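PDB 3TW0: cell wall surface anchor family protein from Streptococcus agalactiae serogroup V, which probably mediates adhesion to host cells as the tip pilin of a group B streptococcal pilus, through its metal-binding von Willebrand factor A domain. Local coordinates for residues Asp236-Val241 against Tyr273-Asp278. The protein carries 2 engineered substitutions. Residues are numbered along the deposited sequence; the frame is centred on the assembly and turned at random.
Sequences DRKVPV and YLYWRD
Val239 sets its CG2 methyl over one face of the Trp276 indole, a CH-pi contact 3.9 Å from the centroid of the six-membered ring and 16° off the ring normal. CG2 is put there by its first torsion, which leaves it anti to the Val239 carbonyl carbon and beside the backbone N. The same methyl also packs on the strand backbone, 3.6 Å from Tyr275 C. Pro240 crosses the indole at about a right angle, with its CD near CZ2. The carbonyl O of Asp236 lies at the indole edge, in plane, 3.5 Å from Trp276 CD1. Val239 CB and CG2 also reach CB of Leu274, both at 4.1 Å.

Two backbone hydrogen bonds flank Lys238 and Tyr275 and make a single beta bridge. Trp276 N gives to Arg237 O at 2.9 Å, and Val239 N gives to Leu274 O at 3.1 Å. Arg237 O is shared, because Tyr275 CA also approaches it at 3.2 Å in a CA-H...O contact. Lys238 and Tyr275 point the same way, side by side, and Lys238 CG lies 3.8 Å from Tyr275 CE2. Asp236 OD1 accepts from Lys238 N, two residues on, in an Asx turn; the N-H comes from above the carboxylate plane, 44° out of it.

This is surface packing away from the magnesium site. The loop between helix 220-223 and strand 249-251 folds onto the end of strand 271-276. Phe234 stacks with Trp276, and Gln247 NE2 gives a second hydrogen bond to Leu274 O. Arg237 sends its guanidinium to Lys290 O. Strand 271-276 itself pairs antiparallel with strands 70-78 and 249-251, and Val77 of strand 70-78 touches both Val239 and Leu274.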
ATOM      1  N   ASP A 236      18.464   9.866  -0.171  1.00 19.58           N
ATOM      2  CA  ASP A 236      19.684   9.510   0.543  1.00 20.10           C
ATOM      3  C   ASP A 236      19.537   8.016   0.865  1.00 19.58           C
ATOM      4  O   ASP A 236      18.627   7.597   1.578  1.00 19.93           O
ATOM      5  CB  ASP A 236      19.830  10.387   1.804  1.00 20.66           C
ATOM      6  CG  ASP A 236      21.111  10.096   2.632  1.00 23.40           C
ATOM      7  OD1 ASP A 236      21.917   9.167   2.324  1.00 24.30           O
ATOM      8  OD2 ASP A 236      21.314  10.845   3.614  1.00 25.09           O
ATOM      9  N   ARG A 237      20.410   7.203   0.306  1.00 19.91           N
ATOM     10  CA  ARG A 237      20.273   5.751   0.434  1.00 20.41           C
ATOM     11  C   ARG A 237      20.893   5.193   1.722  1.00 21.18           C
ATOM     12  O   ARG A 237      20.695   4.004   2.047  1.00 20.77           O
ATOM     13  CB  ARG A 237      20.904   5.080  -0.777  1.00 20.62           C
ATOM     14  CG  ARG A 237      20.314   5.548  -2.064  1.00 18.84           C
ATOM     15  CD  ARG A 237      21.215   5.274  -3.206  1.00 20.42           C
ATOM     16  NE  ARG A 237      20.562   5.569  -4.474  1.00 21.97           N
ATOM     17  CZ  ARG A 237      21.136   5.440  -5.666  1.00 22.95           C
ATOM     18  NH1 ARG A 237      22.377   5.006  -5.765  1.00 20.77           N
ATOM     19  NH2 ARG A 237      20.444   5.720  -6.768  1.00 26.11           N
ATOM     20  N   LYS A 238      21.624   6.049   2.443  1.00 20.97           N
ATOM     21  CA  LYS A 238      22.292   5.660   3.691  1.00 22.70           C
ATOM     22  C   LYS A 238      21.335   5.767   4.857  1.00 22.65           C
ATOM     23  O   LYS A 238      20.598   6.759   4.966  1.00 23.14           O
ATOM     24  CB  LYS A 238      23.521   6.538   3.946  1.00 22.50           C
ATOM     25  CG  LYS A 238      24.507   6.468   2.812  1.00 24.85           C
ATOM     26  CD  LYS A 238      25.542   7.575   2.850  1.00 28.12           C
ATOM     27  CE  LYS A 238      26.521   7.357   1.689  1.00 31.54           C
ATOM     28  NZ  LYS A 238      27.464   8.506   1.520  1.00 36.46           N
ATOM     29  N   VAL A 239      21.333   4.742   5.707  1.00 23.03           N
ATOM     30  CA  VAL A 239      20.536   4.740   6.933  1.00 24.01           C
ATOM     31  C   VAL A 239      21.277   5.566   7.953  1.00 25.43           C
ATOM     32  O   VAL A 239      22.425   5.280   8.222  1.00 24.81           O
ATOM     33  CB  VAL A 239      20.379   3.319   7.516  1.00 23.87           C
ATOM     34  CG1 VAL A 239      19.563   3.344   8.836  1.00 23.02           C
ATOM     35  CG2 VAL A 239      19.744   2.418   6.507  1.00 23.58           C
ATOM     36  N   PRO A 240      20.628   6.605   8.505  1.00 26.65           N
ATOM     37  CA  PRO A 240      21.272   7.437   9.535  1.00 27.44           C
ATOM     38  C   PRO A 240      21.064   6.890  10.946  1.00 28.50           C
ATOM     39  O   PRO A 240      20.133   6.128  11.190  1.00 27.33           O
ATOM     40  CB  PRO A 240      20.547   8.784   9.397  1.00 26.97           C
ATOM     41  CG  PRO A 240      19.170   8.429   8.930  1.00 26.33           C
ATOM     42  CD  PRO A 240      19.306   7.140   8.108  1.00 26.65           C
ATOM     43  N   VAL A 241      21.941   7.272  11.868  1.00 30.92           N
ATOM     44  CA  VAL A 241      21.728   6.939  13.273  1.00 33.03           C
ATOM     45  C   VAL A 241      20.532   7.745  13.717  1.00 34.39           C
ATOM     46  O   VAL A 241      20.422   8.915  13.380  1.00 35.49           O
ATOM     47  CB  VAL A 241      22.980   7.228  14.166  1.00 33.11           C
ATOM     48  CG1 VAL A 241      24.183   6.381  13.682  1.00 32.81           C
ATOM     49  CG2 VAL A 241      23.319   8.743  14.201  1.00 33.35           C
ATOM     50  N   TYR A 273      28.341  -1.020   6.952  1.00 26.08           N
ATOM     51  CA  TYR A 273      27.622   0.249   6.885  1.00 25.90           C
ATOM     52  C   TYR A 273      26.297  -0.009   6.180  1.00 25.32           C
ATOM     53  O   TYR A 273      26.259  -0.739   5.179  1.00 25.34           O
ATOM     54  CB  TYR A 273      28.474   1.325   6.203  1.00 25.97           C
ATOM     55  CG  TYR A 273      29.552   1.784   7.151  1.00 30.40           C
ATOM     56  CD1 TYR A 273      30.770   1.071   7.273  1.00 33.46           C
ATOM     57  CD2 TYR A 273      29.335   2.880   8.003  1.00 31.60           C
ATOM     58  CE1 TYR A 273      31.767   1.477   8.195  1.00 34.13           C
ATOM     59  CE2 TYR A 273      30.311   3.290   8.917  1.00 34.16           C
ATOM     60  CZ  TYR A 273      31.523   2.584   9.008  1.00 35.13           C
ATOM     61  OH  TYR A 273      32.474   3.004   9.916  1.00 36.61           O
ATOM     62  N   LEU A 274      25.230   0.571   6.732  1.00 24.27           N
ATOM     63  CA  LEU A 274      23.847   0.237   6.391  1.00 22.83           C
ATOM     64  C   LEU A 274      23.208   1.210   5.392  1.00 22.50           C
ATOM     65  O   LEU A 274      23.365   2.436   5.501  1.00 22.53           O
ATOM     66  CB  LEU A 274      23.002   0.144   7.666  1.00 23.03           C
ATOM     67  CG  LEU A 274      23.517  -0.908   8.675  1.00 21.27           C
ATOM     68  CD1 LEU A 274      22.721  -0.839   9.922  1.00 21.64           C
ATOM     69  CD2 LEU A 274      23.511  -2.351   8.103  1.00 16.74           C
ATOM     70  N   TYR A 275      22.512   0.627   4.413  1.00 21.72           N
ATOM     71  CA  TYR A 275      21.754   1.343   3.398  1.00 20.40           C
ATOM     72  C   TYR A 275      20.339   0.782   3.403  1.00 19.89           C
ATOM     73  O   TYR A 275      20.106  -0.405   3.732  1.00 19.42           O
ATOM     74  CB  TYR A 275      22.368   1.124   1.988  1.00 21.28           C
ATOM     75  CG  TYR A 275      23.788   1.636   1.840  1.00 22.80           C
ATOM     76  CD1 TYR A 275      24.843   0.990   2.470  1.00 23.31           C
ATOM     77  CD2 TYR A 275      24.067   2.764   1.079  1.00 23.96           C
ATOM     78  CE1 TYR A 275      26.131   1.456   2.371  1.00 26.97           C
ATOM     79  CE2 TYR A 275      25.382   3.240   0.962  1.00 26.95           C
ATOM     80  CZ  TYR A 275      26.394   2.568   1.612  1.00 26.41           C
ATOM     81  OH  TYR A 275      27.677   3.002   1.528  1.00 30.64           O
ATOM     82  N   TRP A 276      19.384   1.632   3.033  1.00 18.53           N
ATOM     83  CA  TRP A 276      18.037   1.182   2.785  1.00 18.13           C
ATOM     84  C   TRP A 276      18.135   0.193   1.624  1.00 17.53           C
ATOM     85  O   TRP A 276      18.959   0.377   0.726  1.00 16.05           O
ATOM     86  CB  TRP A 276      17.188   2.376   2.368  1.00 18.31           C
ATOM     87  CG  TRP A 276      17.119   3.456   3.414  1.00 18.94           C
ATOM     88  CD1 TRP A 276      17.605   4.721   3.327  1.00 21.09           C
ATOM     89  CD2 TRP A 276      16.514   3.345   4.701  1.00 20.83           C
ATOM     90  NE1 TRP A 276      17.344   5.414   4.485  1.00 20.46           N
ATOM     91  CE2 TRP A 276      16.673   4.586   5.345  1.00 21.43           C
ATOM     92  CE3 TRP A 276      15.851   2.309   5.377  1.00 20.19           C
ATOM     93  CZ2 TRP A 276      16.183   4.828   6.629  1.00 20.97           C
ATOM     94  CZ3 TRP A 276      15.371   2.550   6.649  1.00 22.90           C
ATOM     95  CH2 TRP A 276      15.532   3.803   7.257  1.00 22.59           C
ATOM     96  N   ARG A 277      17.332  -0.862   1.642  1.00 17.00           N
ATOM     97  CA  ARG A 277      17.291  -1.773   0.495  1.00 16.90           C
ATOM     98  C   ARG A 277      16.745  -0.970  -0.698  1.00 17.07           C
ATOM     99  O   ARG A 277      15.955  -0.019  -0.500  1.00 16.00           O
ATOM    100  CB  ARG A 277      16.416  -2.978   0.811  1.00 17.51           C
ATOM    101  CG  ARG A 277      16.949  -3.843   1.925  1.00 18.72           C
ATOM    102  CD  ARG A 277      16.111  -5.115   2.094  1.00 19.24           C
ATOM    103  NE  ARG A 277      16.307  -5.989   0.960  1.00 16.48           N
ATOM    104  CZ  ARG A 277      15.842  -7.229   0.829  1.00 16.08           C
ATOM    105  NH1 ARG A 277      15.138  -7.819   1.778  1.00 16.97           N
ATOM    106  NH2 ARG A 277      16.109  -7.894  -0.274  1.00 16.60           N
ATOM    107  N   ASP A 278      17.192  -1.312  -1.910  1.00 17.42           N
ATOM    108  CA  ASP A 278      16.989  -0.456  -3.082  1.00 17.97           C
ATOM    109  C   ASP A 278      15.535  -0.282  -3.549  1.00 18.59           C
ATOM    110  O   ASP A 278      15.230   0.637  -4.330  1.00 17.82           O
ATOM    111  CB  ASP A 278      17.935  -0.814  -4.242  1.00 19.13           C
ATOM    112  CG  ASP A 278      17.643  -2.184  -4.867  1.00 22.17           C
ATOM    113  OD1 ASP A 278      16.482  -2.614  -4.937  1.00 25.20           O
ATOM    114  OD2 ASP A 278      18.605  -2.823  -5.318  1.00 28.73           O
TER